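Local atomic coordinates of L-lysine 6-oxidase (Marinomonas mediterranea, PDB entry 3WEU), a protein that oxidises the epsilon-amino group of L-lysine with a cysteine tryptophylquinone cofactor, releasing ammonia and the hydrogen peroxide that makes it antibacterial. Residues Pro460-Asp465 / Arg487-Glu492; Lys470-Lys475 / Gly495-Asp500; Val589-Leu594 / Gln608-Ala613; Tyr612-Asn617 / Phe645-Arg650. One frame throughout, in Å; residues are numbered along the deposited sequence. Where two conformers were deposited one is given.

Interaction 1. Residues Pro460-Asp465 / Arg487-Glu492; sequences PVIYKD and RDECEE
Val-461 and Ile-462 meet the one-turn helix 489-492 through one methyl each. CG2 of Val-461 lies 3.5 Å from the carbonyl oxygen of Cys-490 and also touches CA of that cysteine, so the valine packs on the helix backbone. CG2 of Ile-462 rests between two side chains, 3.8 Å from SG of Cys-490 and equally near CG of Glu-489. The isoleucine holds CG2 anti to its own carbonyl carbon, and it lies side by side with Glu-489, both pointing the same way. That glutamate is bent at chi2 (-71°), and its carboxylate is engaged elsewhere, in salt bridges to Lys-503 and Arg-504. The polar link across the contact is a water that donates to O of Val-461 at 2.9 Å and to O of Glu-489 at 2.7 Å.

Further out, each backbone is shaped by a local bond. On one side, N of Tyr-463 bonds to O of Pro-460 at 3.1 Å, closing the 3-10 turn. On the other, OD1 of Asp-488 accepts from N of Cys-490 at 2.8 Å, approached from above the carboxylate plane, and the same oxygen forms a salt bridge with Arg-504. The arrangement is an Asp N-cap on a one-turn helix that packs against a 3-10 turn, within the C-terminal domain of the L-lysine epsilon-oxidase family.

Interaction 2. Residues Lys470-Lys475 / Gly495-Asp500; sequences KHYQDK and GCEPGD
His-471 and Cys-496 form a single, isolated beta bridge: N of Cys-496 donates to O of Lys-470 at 2.7 Å and N of Tyr-472 to O of Cys-496 at 3.1 Å, the latter nearly straight at 172° but from above the carbonyl plane. CA of Gly-495 comes within 4.1 Å of CA of Tyr-472, and it also lies 3.3 Å from O of Lys-470. The aliphatic part of Lys-470 covers this glycine, with CD of the lysine 3.6 Å from N of Gly-495; the chain then bends at chi3 and chi4, and NZ bonds to O of Glu-493.

Tyr-472 has CG anti to its backbone N (chi1 -178°) and runs beside Glu-497, both side chains pointing the same way. OE2 of Glu-497 sits at the ring edge, 3.3 Å from CE2 of Tyr-472, with ring and carboxylate planes 32° apart; the hydrogen bond of this oxygen goes to OG1 of Thr-484. CG of Gln-473 lies over one face of the ring, toward its rim. A water joins O of Tyr-472 to O of Cys-496.

Next along the chain, Glu-497 to Asp-500 form a type II turn, closed by N of Asp-500 on O of Glu-497 and by N of Glu-497 on OD2 of Asp-500 at 2.7 Å. The paired loops touch helix 475-481 (Phe-478 on Glu-497), strand 80-91 (at Pro-498) and strand 237-247 (at Cys-496).

Interaction 3. Residues Val589-Leu594 / Gln608-Ala613; sequences VLTGEL and QQINYA
The ring of Tyr-612 is approached obliquely by CG1 of Val-589, 4.2 Å from CD1 of the tyrosine, where Tyr-612, just past strand 609-611, crosses Val-589 of the partner strand in a two-stranded antiparallel sheet. CG2 of Val-589 also packs on CB of Tyr-612, and Ile-632 of strand 631-634 touches both residues. The tyrosine hydroxyl itself bonds to O of Ala-630.

In the sheet, Val-589 and Ile-610 are a hydrogen-bonded pair. N of Val-589 donates to O of Ile-610 at 3.1 Å, in the carbonyl plane, and N of Ile-610 returns a bond to O of Val-589 at 2.7 Å. Leu-590 and Gln-609 follow as a non-hydrogen-bonded pair, with CD2 of the leucine 3.9 Å from CB of the glutamine on the sheet face away from Val-589 and Ile-610. CD1 of Ile-610 reaches CG2 of Thr-591 at 3.5 Å, the two side chains crossing at about a right angle.

Past the strands, N of Thr-591 donates to O of Gln-608 at 2.9 Å. Thr-591 places OG1 between its backbone N and carbonyl carbon (chi1 50°), and this hydroxyl, also bonded to O of Pro-605, accepts from N of Gln-608 at 3.0 Å.

Interaction 4. Residues Tyr612-Asn617 / Phe645-Arg650; sequences YARGIN and FTETER
Arg-614 and Glu-647 reach toward each other tip to tip, while Arg-650 crosses Arg-614 with its guanidinium stacked on that of its neighbour, a buried salt-bridge network that ties a turn to strand 645-648 and the residues just after it. The Arg-614 grip is end-on and two-pronged. NH1 lies 2.9 Å from OE2 of Glu-647, almost straight at 173°, and NH2 lies 2.8 Å from OE1 of the same glutamate, on its syn lone pair. The carboxylate sits at the edge of this guanidinium, the two planes 35° apart.

The guanidiniums of Arg-614 and Arg-650 are nearly parallel, their planes 19° apart and their centres 3.7 Å apart in an offset stack. Two like charges so close are probably eased by the carboxylate of Glu-647 and by the carbonyls around Arg-650. Phe-679 and Phe-655 add cation-pi contacts to Arg-614 and Arg-650 respectively.

The side chain of Arg-650, extended from CG to NE, reaches the turn. Its NH2 donates to O of Arg-614 at 2.8 Å, on a lone pair, and also to O of Tyr-612 at 3.0 Å, from above that carbonyl plane. Arg-650 thus binds one carbonyl just before the type II turn from Ala-613 to Ile-616 and one within it. A water accepts from NE of Arg-650 and donates to O of Tyr-612 and, at 2.7 Å, to OE2 of Glu-647.

Overall arrangement
The four contacts form two clusters on opposite sides of the chain's centre, with centres 38 to 43 Å apart between clusters. Interactions 1 and 2 lie within the C-terminal domain, their centres 10 Å apart and their segments alternating along the chain. Arg-487 joins them through a hydrogen bond to Gly-495 and a cation-pi contact with Tyr-472. Together they connect the loops flanking strand 468-469 to helix 489-492 and the loop after it. Interactions 3 and 4 come later in the sequence, centres 6 Å apart; they share Tyr-612 and Ala-613. A backbone bond between Leu-590 and Glu-647 links their strands, so that 588-590, 609-611 and 645-648 are joined.

Interaction 1. Residues Pro460-Asp465 / Arg487-Glu492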
loop_
_atom_site.group_PDB
_atom_site.type_symbol
_atom_site.label_atom_id
_atom_site.label_comp_id
_atom_site.label_asym_id
_atom_site.label_seq_id
_atom_site.Cartn_x
_atom_site.Cartn_y
_atom_site.Cartn_z
ATOM N N PRO A 460 -38.032 -0.499 19.914
ATOM C CA PRO A 460 -38.714 -1.206 20.931
ATOM C C PRO A 460 -38.963 -2.675 20.614
ATOM O O PRO A 460 -39.169 -3.451 21.582
ATOM C CB PRO A 460 -40.070 -0.503 21.035
ATOM C CG PRO A 460 -40.247 0.212 19.745
ATOM C CD PRO A 460 -38.842 0.599 19.385
ATOM N N VAL A 461 -38.925 -3.037 19.339
ATOM C CA VAL A 461 -39.221 -4.453 19.011
ATOM C C VAL A 461 -38.183 -5.467 19.510
ATOM O O VAL A 461 -38.448 -6.668 19.523
ATOM C CB VAL A 461 -39.482 -4.674 17.528
ATOM C CG1 VAL A 461 -40.515 -3.677 16.968
ATOM C CG2 VAL A 461 -38.197 -4.678 16.753
ATOM N N ILE A 462 -36.987 -5.019 19.932
ATOM C CA ILE A 462 -36.039 -5.944 20.528
ATOM C C ILE A 462 -36.236 -6.209 21.983
ATOM O O ILE A 462 -35.527 -7.032 22.548
ATOM C CB ILE A 462 -34.576 -5.510 20.287
ATOM C CG1 ILE A 462 -34.181 -4.313 21.140
ATOM C CG2 ILE A 462 -34.342 -5.222 18.831
ATOM C CD1 ILE A 462 -32.696 -4.133 21.260
ATOM N N TYR A 463 -37.170 -5.525 22.615
ATOM C CA TYR A 463 -37.444 -5.639 24.025
ATOM C C TYR A 463 -38.713 -6.352 24.312
ATOM O O TYR A 463 -39.696 -6.145 23.635
ATOM C CB TYR A 463 -37.634 -4.278 24.681
ATOM C CG TYR A 463 -36.409 -3.319 24.615
ATOM C CD1 TYR A 463 -36.245 -2.460 23.569
ATOM C CD2 TYR A 463 -35.454 -3.295 25.619
ATOM C CE1 TYR A 463 -35.125 -1.640 23.457
ATOM C CE2 TYR A 463 -34.351 -2.472 25.554
ATOM C CZ TYR A 463 -34.182 -1.639 24.472
ATOM O OH TYR A 463 -33.087 -0.824 24.474
ATOM N N LYS A 464 -38.741 -7.114 25.386
ATOM C CA LYS A 464 -40.020 -7.637 25.864
ATOM C C LYS A 464 -40.668 -6.726 26.870
ATOM O O LYS A 464 -41.868 -6.821 27.085
ATOM C CB LYS A 464 -39.852 -9.077 26.405
ATOM C CG LYS A 464 -38.637 -9.299 27.280
ATOM C CD LYS A 464 -38.541 -10.785 27.627
ATOM C CE LYS A 464 -37.398 -11.073 28.565
ATOM N NZ LYS A 464 -37.704 -10.526 29.931
ATOM N N ASP A 465 -39.904 -5.865 27.540
ATOM C CA ASP A 465 -40.467 -4.793 28.346
ATOM C C ASP A 465 -39.312 -3.801 28.581
ATOM O O ASP A 465 -38.168 -4.053 28.153
ATOM C CB ASP A 465 -40.963 -5.368 29.695
ATOM C CG ASP A 465 -41.949 -4.479 30.404
ATOM O OD1 ASP A 465 -42.136 -3.255 30.110
ATOM O OD2 ASP A 465 -42.550 -5.014 31.362
ATOM N N ARG A 487 -30.328 -12.944 10.023
ATOM C CA ARG A 487 -31.555 -12.550 10.692
ATOM C C ARG A 487 -31.407 -11.169 11.357
ATOM O O ARG A 487 -30.525 -10.983 12.212
ATOM C CB ARG A 487 -31.955 -13.556 11.769
ATOM C CG ARG A 487 -33.179 -13.192 12.555
ATOM C CD ARG A 487 -33.606 -14.268 13.533
ATOM N NE ARG A 487 -34.800 -13.928 14.288
ATOM C CZ ARG A 487 -34.785 -13.137 15.358
ATOM N NH1 ARG A 487 -33.604 -12.619 15.750
ATOM N NH2 ARG A 487 -35.892 -12.844 16.013
ATOM N N ASP A 488 -32.274 -10.244 10.980
ATOM C CA ASP A 488 -32.394 -8.966 11.672
ATOM C C ASP A 488 -33.495 -9.034 12.714
ATOM O O ASP A 488 -34.676 -9.067 12.428
ATOM C CB ASP A 488 -32.679 -7.862 10.687
ATOM C CG ASP A 488 -32.605 -6.467 11.332
ATOM O OD1 ASP A 488 -32.474 -6.390 12.577
ATOM O OD2 ASP A 488 -32.655 -5.479 10.601
ATOM N N GLU A 489 -33.092 -9.058 13.984
ATOM C CA GLU A 489 -34.016 -8.997 15.062
ATOM C C GLU A 489 -34.938 -7.817 15.051
ATOM O O GLU A 489 -36.062 -7.874 15.591
ATOM C CB GLU A 489 -33.230 -9.008 16.364
ATOM C CG GLU A 489 -32.413 -7.719 16.662
ATOM C CD GLU A 489 -31.177 -7.496 15.789
ATOM O OE1 GLU A 489 -30.724 -8.354 14.951
ATOM O OE2 GLU A 489 -30.568 -6.402 15.984
ATOM N N CYS A 490 -34.482 -6.688 14.486
ATOM C CA CYS A 490 -35.417 -5.551 14.319
ATOM C C CYS A 490 -36.497 -5.739 13.252
ATOM O O CYS A 490 -37.548 -5.134 13.357
ATOM C CB CYS A 490 -34.656 -4.289 13.978
ATOM S SG CYS A 490 -33.548 -3.824 15.375
ATOM N N GLU A 491 -36.194 -6.508 12.235
ATOM C CA GLU A 491 -37.170 -6.869 11.200
ATOM C C GLU A 491 -38.133 -7.954 11.688
ATOM O O GLU A 491 -39.353 -7.800 11.578
ATOM C CB GLU A 491 -36.452 -7.340 9.935
ATOM C CG GLU A 491 -37.435 -7.794 8.880
ATOM C CD GLU A 491 -36.756 -8.085 7.583
ATOM O OE1 GLU A 491 -35.524 -8.100 7.551
ATOM O OE2 GLU A 491 -37.457 -8.301 6.589
ATOM N N GLU A 492 -37.637 -9.021 12.275
ATOM C CA GLU A 492 -38.565 -10.118 12.724
ATOM C C GLU A 492 -39.333 -9.848 13.936
ATOM O O GLU A 492 -40.396 -10.416 14.079
ATOM C CB GLU A 492 -37.803 -11.417 12.977
ATOM C CG GLU A 492 -36.895 -11.784 11.840
ATOM C CD GLU A 492 -37.615 -11.810 10.489
ATOM O OE1 GLU A 492 -38.812 -12.106 10.425
ATOM O OE2 GLU A 492 -36.974 -11.486 9.482
HETATM O O HOH W 1 -36.890 -8.646 18.092
#

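Interaction 2. Residues Lys470-Lys475 / Gly495-Asp500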
loop_
_atom_site.group_PDB
_atom_site.type_symbol
_atom_site.label_atom_id
_atom_site.label_comp_id
_atom_site.label_asym_id
_atom_site.label_seq_id
_atom_site.Cartn_x
_atom_site.Cartn_y
_atom_site.Cartn_z
ATOM N N LYS A 470 -35.706 -9.019 24.653
ATOM C CA LYS A 470 -36.450 -10.216 24.259
ATOM C C LYS A 470 -35.553 -11.220 23.652
ATOM O O LYS A 470 -34.766 -10.916 22.760
ATOM C CB LYS A 470 -37.489 -9.773 23.192
ATOM C CG LYS A 470 -38.470 -10.896 22.790
ATOM C CD LYS A 470 -39.333 -10.426 21.623
ATOM C CE LYS A 470 -40.553 -9.622 22.030
ATOM N NZ LYS A 470 -40.881 -8.570 21.013
ATOM N N HIS A 471 -35.653 -12.464 24.095
ATOM C CA HIS A 471 -34.857 -13.511 23.600
ATOM C C HIS A 471 -35.596 -14.245 22.455
ATOM O O HIS A 471 -36.789 -14.517 22.558
ATOM C CB HIS A 471 -34.649 -14.557 24.700
ATOM C CG HIS A 471 -33.737 -14.123 25.790
ATOM N ND1 HIS A 471 -32.839 -14.986 26.386
ATOM C CD2 HIS A 471 -33.635 -12.945 26.465
ATOM C CE1 HIS A 471 -32.183 -14.359 27.346
ATOM N NE2 HIS A 471 -32.642 -13.113 27.417
ATOM N N TYR A 472 -34.896 -14.483 21.384
ATOM C CA TYR A 472 -35.349 -15.361 20.316
ATOM C C TYR A 472 -34.879 -16.789 20.652
ATOM O O TYR A 472 -33.707 -17.035 20.750
ATOM C CB TYR A 472 -34.726 -14.975 19.059
ATOM C CG TYR A 472 -35.134 -15.766 17.819
ATOM C CD1 TYR A 472 -36.443 -15.740 17.343
ATOM C CD2 TYR A 472 -34.182 -16.475 17.111
ATOM C CE1 TYR A 472 -36.780 -16.422 16.180
ATOM C CE2 TYR A 472 -34.497 -17.157 15.957
ATOM C CZ TYR A 472 -35.789 -17.112 15.506
ATOM O OH TYR A 472 -36.043 -17.792 14.374
ATOM N N GLN A 473 -35.798 -17.689 20.856
ATOM C CA GLN A 473 -35.449 -19.121 21.124
ATOM C C GLN A 473 -34.595 -19.370 22.341
ATOM O O GLN A 473 -34.409 -18.536 23.227
ATOM C CB GLN A 473 -34.689 -19.719 19.914
ATOM C CG GLN A 473 -35.222 -19.452 18.515
ATOM C CD GLN A 473 -35.862 -20.677 17.883
ATOM O OE1 GLN A 473 -36.297 -21.580 18.569
ATOM N NE2 GLN A 473 -35.900 -20.716 16.568
ATOM N N ASP A 474 -33.951 -20.537 22.353
ATOM C CA ASP A 474 -33.411 -21.071 23.585
ATOM C C ASP A 474 -32.278 -22.040 23.292
ATOM O O ASP A 474 -31.898 -22.289 22.118
ATOM C CB ASP A 474 -34.516 -21.761 24.374
ATOM C CG ASP A 474 -35.025 -23.031 23.664
ATOM O OD1 ASP A 474 -34.440 -23.524 22.656
ATOM O OD2 ASP A 474 -36.046 -23.535 24.128
ATOM N N LYS A 475 -31.637 -22.500 24.381
ATOM C CA LYS A 475 -30.415 -23.260 24.273
ATOM C C LYS A 475 -30.628 -24.483 23.343
ATOM O O LYS A 475 -29.831 -24.741 22.448
ATOM C CB LYS A 475 -29.934 -23.730 25.676
ATOM C CG LYS A 475 -28.851 -24.770 25.604
ATOM C CD LYS A 475 -28.268 -25.086 26.988
ATOM C CE LYS A 475 -27.030 -25.970 26.884
ATOM N NZ LYS A 475 -27.330 -27.299 26.238
ATOM N N GLY A 495 -37.270 -11.325 18.825
ATOM C CA GLY A 495 -36.229 -11.375 19.854
ATOM C C GLY A 495 -34.857 -11.343 19.298
ATOM O O GLY A 495 -34.656 -11.412 18.107
ATOM N N CYS A 496 -33.873 -11.322 20.210
ATOM C CA CYS A 496 -32.490 -11.277 19.801
ATOM C C CYS A 496 -31.818 -12.606 19.973
ATOM O O CYS A 496 -32.107 -13.327 20.899
ATOM C CB CYS A 496 -31.727 -10.252 20.665
ATOM S SG CYS A 496 -32.453 -8.612 20.504
ATOM N N GLU A 497 -30.806 -12.817 19.169
ATOM C CA GLU A 497 -29.929 -13.941 19.317
ATOM C C GLU A 497 -28.645 -13.392 19.893
ATOM O O GLU A 497 -28.381 -12.213 19.707
ATOM C CB GLU A 497 -29.554 -14.474 17.965
ATOM C CG GLU A 497 -30.709 -15.205 17.324
ATOM C CD GLU A 497 -30.353 -15.969 16.055
ATOM O OE1 GLU A 497 -29.236 -15.847 15.524
ATOM O OE2 GLU A 497 -31.255 -16.710 15.602
ATOM N N PRO A 498 -27.806 -14.257 20.422
ATOM C CA PRO A 498 -26.429 -13.941 20.765
ATOM C C PRO A 498 -25.674 -13.299 19.577
ATOM O O PRO A 498 -25.737 -13.742 18.422
ATOM C CB PRO A 498 -25.830 -15.274 21.156
ATOM C CG PRO A 498 -26.958 -16.064 21.659
ATOM C CD PRO A 498 -28.214 -15.555 20.973
ATOM N N GLY A 499 -24.969 -12.206 19.875
ATOM C CA GLY A 499 -24.285 -11.450 18.868
ATOM C C GLY A 499 -25.108 -10.304 18.299
ATOM O O GLY A 499 -24.525 -9.402 17.662
ATOM N N ASP A 500 -26.386 -10.231 18.602
ATOM C CA ASP A 500 -27.216 -9.240 17.949
ATOM C C ASP A 500 -26.970 -7.795 18.389
ATOM O O ASP A 500 -27.084 -6.858 17.579
ATOM C CB ASP A 500 -28.692 -9.609 18.020
ATOM C CG ASP A 500 -29.085 -10.674 16.979
ATOM O OD1 ASP A 500 -28.244 -11.046 16.144
ATOM O OD2 ASP A 500 -30.239 -11.100 17.105
HETATM O O HOH W 2 -31.766 -15.866 22.105
#

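Interaction 3. Residues Val589-Leu594 / Gln608-Ala613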
loop_
_atom_site.group_PDB
_atom_site.type_symbol
_atom_site.label_atom_id
_atom_site.label_comp_id
_atom_site.label_asym_id
_atom_site.label_seq_id
_atom_site.Cartn_x
_atom_site.Cartn_y
_atom_site.Cartn_z
ATOM N N VAL A 589 -7.106 16.272 26.574
ATOM C CA VAL A 589 -6.931 15.821 27.966
ATOM C C VAL A 589 -5.708 16.426 28.592
ATOM O O VAL A 589 -4.796 16.904 27.873
ATOM C CB VAL A 589 -6.841 14.289 28.055
ATOM C CG1 VAL A 589 -8.121 13.638 27.600
ATOM C CG2 VAL A 589 -5.638 13.739 27.326
ATOM N N LEU A 590 -5.662 16.406 29.933
ATOM C CA LEU A 590 -4.552 17.016 30.689
ATOM C C LEU A 590 -3.516 15.976 31.016
ATOM O O LEU A 590 -3.864 14.835 31.431
ATOM C CB LEU A 590 -5.096 17.653 31.985
ATOM C CG LEU A 590 -6.172 18.735 31.838
ATOM C CD1 LEU A 590 -6.505 19.260 33.238
ATOM C CD2 LEU A 590 -5.588 19.858 30.986
ATOM N N THR A 591 -2.239 16.321 30.802
ATOM C CA THR A 591 -1.188 15.476 31.211
ATOM C C THR A 591 -1.164 15.392 32.715
ATOM O O THR A 591 -1.386 16.378 33.425
ATOM C CB THR A 591 0.191 15.979 30.740
ATOM O OG1 THR A 591 0.287 17.363 31.117
ATOM C CG2 THR A 591 0.314 15.852 29.277
ATOM N N GLY A 592 -0.795 14.212 33.183
ATOM C CA GLY A 592 -0.885 13.836 34.597
ATOM C C GLY A 592 0.395 13.420 35.369
ATOM O O GLY A 592 0.317 13.116 36.557
ATOM N N GLU A 593 1.542 13.262 34.693
ATOM C CA GLU A 593 2.753 12.749 35.390
ATOM C C GLU A 593 3.310 13.906 36.236
ATOM O O GLU A 593 3.686 14.916 35.704
ATOM C CB GLU A 593 3.774 12.276 34.353
ATOM C CG GLU A 593 3.217 11.143 33.457
ATOM C CD GLU A 593 2.956 9.837 34.150
ATOM O OE1 GLU A 593 3.464 9.655 35.306
ATOM O OE2 GLU A 593 2.223 8.999 33.570
ATOM N N LEU A 594 3.367 13.706 37.546
ATOM C CA LEU A 594 3.791 14.685 38.501
ATOM C C LEU A 594 5.183 14.372 39.045
ATOM O O LEU A 594 5.691 15.118 39.813
ATOM C CB LEU A 594 2.818 14.662 39.667
ATOM C CG LEU A 594 1.380 15.066 39.332
ATOM C CD1 LEU A 594 0.528 15.000 40.606
ATOM C CD2 LEU A 594 1.390 16.459 38.815
ATOM N N GLN A 608 -0.894 20.146 31.138
ATOM C CA GLN A 608 -0.991 20.710 29.819
ATOM C C GLN A 608 -2.056 19.935 29.041
ATOM O O GLN A 608 -2.067 18.690 29.148
ATOM C CB GLN A 608 0.341 20.526 29.093
ATOM C CG GLN A 608 0.354 21.231 27.740
ATOM C CD GLN A 608 1.665 21.188 27.027
ATOM O OE1 GLN A 608 2.694 20.830 27.597
ATOM N NE2 GLN A 608 1.622 21.523 25.742
ATOM N N GLN A 609 -2.927 20.607 28.261
ATOM C CA GLN A 609 -3.905 19.909 27.484
ATOM C C GLN A 609 -3.301 19.426 26.199
ATOM O O GLN A 609 -2.715 20.201 25.495
ATOM C CB GLN A 609 -5.124 20.763 27.177
ATOM C CG GLN A 609 -6.288 19.931 26.654
ATOM C CD GLN A 609 -7.369 20.805 26.064
ATOM O OE1 GLN A 609 -7.152 21.467 25.026
ATOM N NE2 GLN A 609 -8.498 20.905 26.772
ATOM N N ILE A 610 -3.418 18.172 25.890
ATOM C CA ILE A 610 -2.805 17.636 24.684
ATOM C C ILE A 610 -3.697 16.596 24.105
ATOM O O ILE A 610 -4.678 16.197 24.679
ATOM C CB ILE A 610 -1.410 16.982 24.963
ATOM C CG1 ILE A 610 -1.466 15.641 25.636
ATOM C CG2 ILE A 610 -0.499 17.932 25.671
ATOM C CD1 ILE A 610 -2.253 15.516 26.863
ATOM N N ASN A 611 -3.352 16.134 22.919
ATOM C CA ASN A 611 -4.188 15.117 22.281
ATOM C C ASN A 611 -4.086 13.739 22.955
ATOM O O ASN A 611 -2.982 13.135 23.160
ATOM C CB ASN A 611 -3.880 15.002 20.795
ATOM C CG ASN A 611 -4.749 13.926 20.119
ATOM O OD1 ASN A 611 -4.328 12.799 19.857
ATOM N ND2 ASN A 611 -5.969 14.300 19.812
ATOM N N TYR A 612 -5.250 13.217 23.294
ATOM C CA TYR A 612 -5.336 11.945 24.004
ATOM C C TYR A 612 -4.636 10.770 23.259
ATOM O O TYR A 612 -4.067 9.870 23.866
ATOM C CB TYR A 612 -6.816 11.582 24.205
ATOM C CG TYR A 612 -7.084 10.206 24.777
ATOM C CD1 TYR A 612 -6.883 9.948 26.134
ATOM C CD2 TYR A 612 -7.517 9.167 23.984
ATOM C CE1 TYR A 612 -7.114 8.719 26.680
ATOM C CE2 TYR A 612 -7.767 7.947 24.522
ATOM C CZ TYR A 612 -7.535 7.720 25.871
ATOM O OH TYR A 612 -7.730 6.500 26.404
ATOM N N ALA A 613 -4.830 10.729 21.946
ATOM C CA ALA A 613 -4.304 9.620 21.148
ATOM C C ALA A 613 -2.963 9.928 20.509
ATOM O O ALA A 613 -2.611 9.244 19.573
ATOM C CB ALA A 613 -5.301 9.275 20.056
#

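Interaction 4. Residues Tyr612-Asn617 / Phe645-Arg650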
loop_
_atom_site.group_PDB
_atom_site.type_symbol
_atom_site.label_atom_id
_atom_site.label_comp_id
_atom_site.label_asym_id
_atom_site.label_seq_id
_atom_site.Cartn_x
_atom_site.Cartn_y
_atom_site.Cartn_z
ATOM N N TYR A 612 -5.250 13.217 23.294
ATOM C CA TYR A 612 -5.336 11.945 24.004
ATOM C C TYR A 612 -4.636 10.770 23.259
ATOM O O TYR A 612 -4.067 9.870 23.866
ATOM C CB TYR A 612 -6.816 11.582 24.205
ATOM C CG TYR A 612 -7.084 10.206 24.777
ATOM C CD1 TYR A 612 -6.883 9.948 26.134
ATOM C CD2 TYR A 612 -7.517 9.167 23.984
ATOM C CE1 TYR A 612 -7.114 8.719 26.680
ATOM C CE2 TYR A 612 -7.767 7.947 24.522
ATOM C CZ TYR A 612 -7.535 7.720 25.871
ATOM O OH TYR A 612 -7.730 6.500 26.404
ATOM N N ALA A 613 -4.830 10.729 21.946
ATOM C CA ALA A 613 -4.304 9.620 21.148
ATOM C C ALA A 613 -2.963 9.928 20.509
ATOM O O ALA A 613 -2.611 9.244 19.573
ATOM C CB ALA A 613 -5.301 9.275 20.056
ATOM N N ARG A 614 -2.212 10.882 21.005
ATOM C CA ARG A 614 -0.987 11.320 20.340
ATOM C C ARG A 614 -0.086 10.075 20.226
ATOM O O ARG A 614 0.107 9.327 21.170
ATOM C CB ARG A 614 -0.354 12.426 21.092
ATOM C CG ARG A 614 0.078 12.086 22.538
ATOM C CD ARG A 614 0.285 13.299 23.397
ATOM N NE ARG A 614 0.658 12.891 24.733
ATOM C CZ ARG A 614 -0.183 12.388 25.640
ATOM N NH1 ARG A 614 -1.484 12.201 25.369
ATOM N NH2 ARG A 614 0.306 12.037 26.857
ATOM N N GLY A 615 0.498 9.905 19.050
ATOM C CA GLY A 615 1.374 8.802 18.796
ATOM C C GLY A 615 0.738 7.624 18.086
ATOM O O GLY A 615 1.432 6.808 17.486
ATOM N N ILE A 616 -0.577 7.500 18.201
ATOM C CA ILE A 616 -1.342 6.494 17.465
ATOM C C ILE A 616 -1.758 7.179 16.198
ATOM O O ILE A 616 -2.776 7.847 16.136
ATOM C CB ILE A 616 -2.604 6.063 18.169
ATOM C CG1 ILE A 616 -2.330 5.644 19.574
ATOM C CG2 ILE A 616 -3.255 4.861 17.439
ATOM C CD1 ILE A 616 -1.699 4.327 19.733
ATOM N N ASN A 617 -0.896 7.094 15.208
ATOM C CA ASN A 617 -1.003 7.943 14.011
ATOM C C ASN A 617 -1.792 7.276 12.848
ATOM O O ASN A 617 -2.029 7.921 11.831
ATOM C CB ASN A 617 0.373 8.345 13.537
ATOM C CG ASN A 617 0.997 9.398 14.461
ATOM O OD1 ASN A 617 0.401 10.470 14.653
ATOM N ND2 ASN A 617 2.176 9.129 15.004
ATOM N N PHE A 645 -9.249 16.072 36.600
ATOM C CA PHE A 645 -9.061 14.881 35.814
ATOM C C PHE A 645 -7.831 15.002 34.934
ATOM O O PHE A 645 -7.651 16.001 34.191
ATOM C CB PHE A 645 -10.242 14.673 34.864
ATOM C CG PHE A 645 -11.477 14.117 35.483
ATOM C CD1 PHE A 645 -12.382 14.908 36.147
ATOM C CD2 PHE A 645 -11.723 12.764 35.406
ATOM C CE1 PHE A 645 -13.544 14.345 36.704
ATOM C CE2 PHE A 645 -12.870 12.209 35.930
ATOM C CZ PHE A 645 -13.794 13.006 36.544
ATOM N N THR A 646 -6.986 14.016 34.978
ATOM C CA THR A 646 -5.876 13.937 34.103
ATOM C C THR A 646 -5.713 12.528 33.567
ATOM O O THR A 646 -6.294 11.533 34.071
ATOM C CB THR A 646 -4.494 14.259 34.800
ATOM O OG1 THR A 646 -4.133 13.196 35.665
ATOM C CG2 THR A 646 -4.540 15.517 35.642
ATOM N N GLU A 647 -4.836 12.416 32.561
ATOM C CA GLU A 647 -4.338 11.111 32.130
ATOM C C GLU A 647 -3.678 10.430 33.327
ATOM O O GLU A 647 -2.980 11.073 34.131
ATOM C CB GLU A 647 -3.191 11.268 31.091
ATOM C CG GLU A 647 -3.709 11.592 29.703
ATOM C CD GLU A 647 -2.673 11.499 28.627
ATOM O OE1 GLU A 647 -1.510 11.778 28.929
ATOM O OE2 GLU A 647 -3.054 11.124 27.515
ATOM N N THR A 648 -3.858 9.125 33.406
ATOM C CA THR A 648 -3.109 8.247 34.324
ATOM C C THR A 648 -2.797 6.960 33.508
ATOM O O THR A 648 -3.597 6.575 32.611
ATOM C CB THR A 648 -3.963 7.871 35.586
ATOM O OG1 THR A 648 -5.165 7.174 35.214
ATOM C CG2 THR A 648 -4.372 9.137 36.408
ATOM N N GLU A 649 -1.704 6.287 33.864
ATOM C CA GLU A 649 -1.408 4.945 33.399
ATOM C C GLU A 649 -1.205 4.823 31.869
ATOM O O GLU A 649 -1.296 3.719 31.294
ATOM C CB GLU A 649 -2.448 3.948 33.880
ATOM C CG GLU A 649 -2.557 3.856 35.394
ATOM C CD GLU A 649 -3.444 2.705 35.824
ATOM O OE1 GLU A 649 -3.007 1.531 35.639
ATOM O OE2 GLU A 649 -4.579 2.976 36.334
ATOM N N ARG A 650 -0.783 5.913 31.235
ATOM C CA ARG A 650 -0.424 5.838 29.789
ATOM C C ARG A 650 0.872 5.065 29.685
ATOM O O ARG A 650 1.734 5.236 30.525
ATOM C CB ARG A 650 -0.222 7.246 29.199
ATOM C CG ARG A 650 -0.399 7.256 27.684
ATOM C CD ARG A 650 -0.133 8.587 27.028
ATOM N NE ARG A 650 -0.896 8.729 25.785
ATOM C CZ ARG A 650 -0.399 8.816 24.542
ATOM N NH1 ARG A 650 0.893 8.867 24.285
ATOM N NH2 ARG A 650 -1.238 8.889 23.541
HETATM O O HOH W 3 -3.631 8.702 26.391
#